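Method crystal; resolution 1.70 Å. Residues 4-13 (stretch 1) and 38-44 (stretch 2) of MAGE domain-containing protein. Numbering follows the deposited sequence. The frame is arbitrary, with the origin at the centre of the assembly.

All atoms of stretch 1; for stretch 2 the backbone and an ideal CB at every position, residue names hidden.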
# COMPACT_ATOMS: atom_id res chain seq x y z
N HIS B 4 -29.54 9.58 20.28
CA HIS B 4 -28.45 9.62 19.31
C HIS B 4 -28.81 10.46 18.08
O HIS B 4 -29.64 10.05 17.28
CB HIS B 4 -28.06 8.21 18.87
CG HIS B 4 -27.42 7.39 19.95
ND1 HIS B 4 -26.67 7.94 20.97
CD2 HIS B 4 -27.41 6.05 20.16
CE1 HIS B 4 -26.23 6.98 21.76
NE2 HIS B 4 -26.66 5.82 21.29
N SER B 5 -28.16 11.61 17.93
CA SER B 5 -28.38 12.43 16.74
C SER B 5 -27.80 11.75 15.51
O SER B 5 -26.79 11.04 15.58
CB SER B 5 -27.76 13.81 16.92
OG SER B 5 -26.35 13.74 17.02
N GLN B 6 -28.45 11.96 14.36
CA GLN B 6 -27.96 11.36 13.13
C GLN B 6 -26.60 11.92 12.73
O GLN B 6 -25.82 11.23 12.07
CB GLN B 6 -28.98 11.55 12.01
CG GLN B 6 -30.28 10.80 12.25
CD GLN B 6 -31.19 10.79 11.05
OE1 GLN B 6 -30.76 11.05 9.92
NE2 GLN B 6 -32.47 10.48 11.28
N GLU B 7 -26.28 13.15 13.16
CA GLU B 7 -24.96 13.70 12.88
C GLU B 7 -23.87 12.93 13.63
O GLU B 7 -22.85 12.56 13.04
CB GLU B 7 -24.90 15.18 13.24
CG GLU B 7 -23.50 15.77 13.06
CD GLU B 7 -23.35 17.16 13.65
OE1 GLU B 7 -24.29 17.62 14.34
OE2 GLU B 7 -22.29 17.78 13.44
N GLN B 8 -24.07 12.70 14.92
CA GLN B 8 -23.06 11.96 15.68
C GLN B 8 -22.95 10.52 15.22
O GLN B 8 -21.85 9.96 15.22
CB GLN B 8 -23.37 12.03 17.19
CG GLN B 8 -23.17 13.41 17.82
CD GLN B 8 -21.77 13.99 17.62
OE1 GLN B 8 -20.76 13.41 18.04
NE2 GLN B 8 -21.71 15.16 16.99
N VAL B 9 -24.06 9.90 14.80
CA VAL B 9 -24.00 8.54 14.27
C VAL B 9 -23.27 8.50 12.93
O VAL B 9 -22.48 7.59 12.67
CB VAL B 9 -25.42 7.95 14.17
CG1 VAL B 9 -25.39 6.60 13.46
CG2 VAL B 9 -26.03 7.82 15.55
N ASN B 10 -23.53 9.48 12.06
CA ASN B 10 -22.78 9.58 10.81
C ASN B 10 -21.28 9.67 11.08
O ASN B 10 -20.47 9.03 10.39
CB ASN B 10 -23.22 10.81 10.01
CG ASN B 10 -24.54 10.61 9.32
OD1 ASN B 10 -24.88 9.50 8.91
ND2 ASN B 10 -25.30 11.69 9.18
N LEU B 11 -20.90 10.50 12.05
CA LEU B 11 -19.49 10.65 12.37
C LEU B 11 -18.88 9.32 12.82
O LEU B 11 -17.75 8.99 12.43
CB LEU B 11 -19.31 11.72 13.45
CG LEU B 11 -19.65 13.15 13.04
CD1 LEU B 11 -19.50 14.09 14.22
CD2 LEU B 11 -18.78 13.61 11.89
N LYS B 12 -19.62 8.55 13.63
CA LYS B 12 -19.11 7.26 14.09
C LYS B 12 -18.93 6.31 12.92
O LYS B 12 -17.99 5.50 12.92
CB LYS B 12 -20.05 6.61 15.10
CG LYS B 12 -20.34 7.42 16.31
CD LYS B 12 -19.08 7.83 16.99
CE LYS B 12 -18.39 6.66 17.62
NZ LYS B 12 -17.30 7.19 18.47
N VAL B 13 -19.86 6.32 11.96
CA VAL B 13 -19.74 5.44 10.80
C VAL B 13 -18.44 5.73 10.06
O VAL B 13 -17.70 4.81 9.70
CB VAL B 13 -20.95 5.58 9.87
CG1 VAL B 13 -20.71 4.84 8.56
CG2 VAL B 13 -22.20 5.00 10.57
N UNK B 38 -13.18 0.22 20.83
CA UNK B 38 -12.22 1.28 20.55
C UNK B 38 -12.80 2.42 19.74
O UNK B 38 -12.29 3.54 19.82
CB UNK B 38 -11.01 0.70 19.81
N UNK B 39 -13.81 2.16 18.91
CA UNK B 39 -14.38 3.19 18.05
C UNK B 39 -15.82 3.53 18.45
O UNK B 39 -16.17 4.71 18.60
CB UNK B 39 -14.34 2.74 16.59
N UNK B 40 -16.69 2.53 18.56
CA UNK B 40 -18.11 2.84 18.68
C UNK B 40 -18.44 3.38 20.07
O UNK B 40 -19.29 4.27 20.21
CB UNK B 40 -18.95 1.60 18.38
N UNK B 41 -17.75 2.88 21.10
CA UNK B 41 -17.77 3.46 22.44
C UNK B 41 -19.20 3.61 22.97
O UNK B 41 -19.91 2.61 23.09
CB UNK B 41 -17.07 4.82 22.43
N UNK B 42 -19.63 4.84 23.28
CA UNK B 42 -20.94 4.99 23.93
C UNK B 42 -22.12 4.79 22.98
O UNK B 42 -23.27 4.87 23.42
CB UNK B 42 -21.04 6.38 24.57
N UNK B 43 -21.88 4.52 21.70
CA UNK B 43 -22.93 4.18 20.75
C UNK B 43 -23.09 2.67 20.58
O UNK B 43 -23.72 2.21 19.61
CB UNK B 43 -22.63 4.83 19.39
N UNK B 44 -22.57 1.88 21.51
CA UNK B 44 -22.59 0.43 21.34
C UNK B 44 -24.00 -0.15 21.33
O UNK B 44 -24.18 -1.25 20.81
CB UNK B 44 -21.78 -0.23 22.45

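Position 38 opens the stretch inside a helix, and no atom of stretch 1 lies within 5.5 Å of its ideal CB. Stretch 1 therefore places no demand on it, and almost any residue that tolerates a helix would do. The deposited residue is Ser38, which takes no part in the contact.

At position 39 the CA-to-CB bond points sideways and again finds nothing of stretch 1 within 5.5 Å. What matters here is the backbone: the carbonyl is turned toward the end of Lys12, and Lys12 NZ donates a hydrogen bond to O of residue 39 at 2.7 Å. Any residue supplies that oxygen; a compact aliphatic side chain is one of several that fit, since stretch 1 offers it no close partner. The residue is Val39, with chi1 in the t well; its nearest approach is Val39 CG1 to Lys12 O, 4.5 Å.

Position 40 also points sideways, its ideal CB 5.2 Å from Lys12 CE. Stretch 1 constrains it weakly; an aliphatic residue is compatible, as are others. In Ile40 the side chain stays out of contact, and the backbone makes the approach: Lys12 CE comes 3.6 Å from Ile40 O, the same oxygen that accepts from the backbone N of residue 43 at 3.0 Å.

Position 41 has phi 54° and psi -120°, leaving helical geometry with a positive phi. Glycine would adopt this most easily, and asparagine is often tolerated. The ideal CB is 4.6 Å from Lys12 NZ, so on charge alone an acidic or neutral polar group might be expected. The deposited Lys41 is neither; its chain is extended, with chi2 to chi4 all t. Lys41 NZ lies 5.5 Å from Lys12 NZ, with no bond between them, and Lys41 CD is its closest atom to Lys12 NZ, at 4.4 Å.

Position 42 begins a 3-10 segment with a sideways CB and open space around it, which suits polar residues; a longer acidic one could also turn toward the Lys12 ammonium. It is Glu42. Glu42 OE1 remains 4.9 Å from Lys12 NZ, bringing opposite charges into one neighbourhood without a salt bridge, and Glu42 O approaches His4 CE1, at 4.0 Å.

Position 43 is the decisive one. Its CB points toward stretch 1, with the ideal CB 4.6 Å from both His4 NE2 and Lys12 CG. Ahead lies a groove lined by His4, Gln8, Val9 and Lys12, long enough for a large flat side chain; phenylalanine, tyrosine, or perhaps methionine or leucine could enter. Tyr43 fills it. Lys12 CG sits over one ring face, 4.1 Å from the centroid in a CH-pi contact, while the His4 ring meets it obliquely, centroids 4.5 Å apart and planes at 44°. Val9 CG2 adds an apolar contact with Tyr43 CD2 at 4.4 Å, and the hydroxyl reaches past the ring to place Tyr43 OH 3.2 Å from Gln8 CB.

Position 44 points away, so a polar or charged residue is natural; it is Lys44.

Stretch 2, residues 38-44: SVIKEYK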
# COMPACT_ATOMS: atom_id res chain seq x y z
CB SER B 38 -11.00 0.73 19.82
OG SER B 38 -10.26 -0.14 20.66
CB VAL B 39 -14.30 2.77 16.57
CG1 VAL B 39 -14.77 3.90 15.68
CG2 VAL B 39 -12.88 2.38 16.23
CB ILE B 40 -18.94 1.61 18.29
CG1 ILE B 40 -18.69 1.34 16.79
CG2 ILE B 40 -20.43 1.83 18.56
CD1 ILE B 40 -19.51 0.21 16.18
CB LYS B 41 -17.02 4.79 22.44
CG LYS B 41 -15.51 4.63 22.22
CD LYS B 41 -14.86 5.97 21.86
CE LYS B 41 -13.35 5.87 21.87
NZ LYS B 41 -12.74 7.20 21.62
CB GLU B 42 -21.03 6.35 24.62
CG GLU B 42 -21.21 7.53 23.67
CD GLU B 42 -19.89 8.16 23.23
OE1 GLU B 42 -18.87 7.45 23.10
OE2 GLU B 42 -19.89 9.39 23.01
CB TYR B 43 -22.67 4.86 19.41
CG TYR B 43 -22.66 6.36 19.53
CD1 TYR B 43 -21.51 7.05 19.87
CD2 TYR B 43 -23.83 7.10 19.35
CE1 TYR B 43 -21.50 8.43 20.00
CE2 TYR B 43 -23.84 8.47 19.47
CZ TYR B 43 -22.68 9.13 19.79
OH TYR B 43 -22.70 10.50 19.92
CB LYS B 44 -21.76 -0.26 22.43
CG LYS B 44 -22.22 0.04 23.83
CD LYS B 44 -21.48 -0.84 24.81
CE LYS B 44 -21.75 -2.30 24.50
NZ LYS B 44 -23.20 -2.61 24.61
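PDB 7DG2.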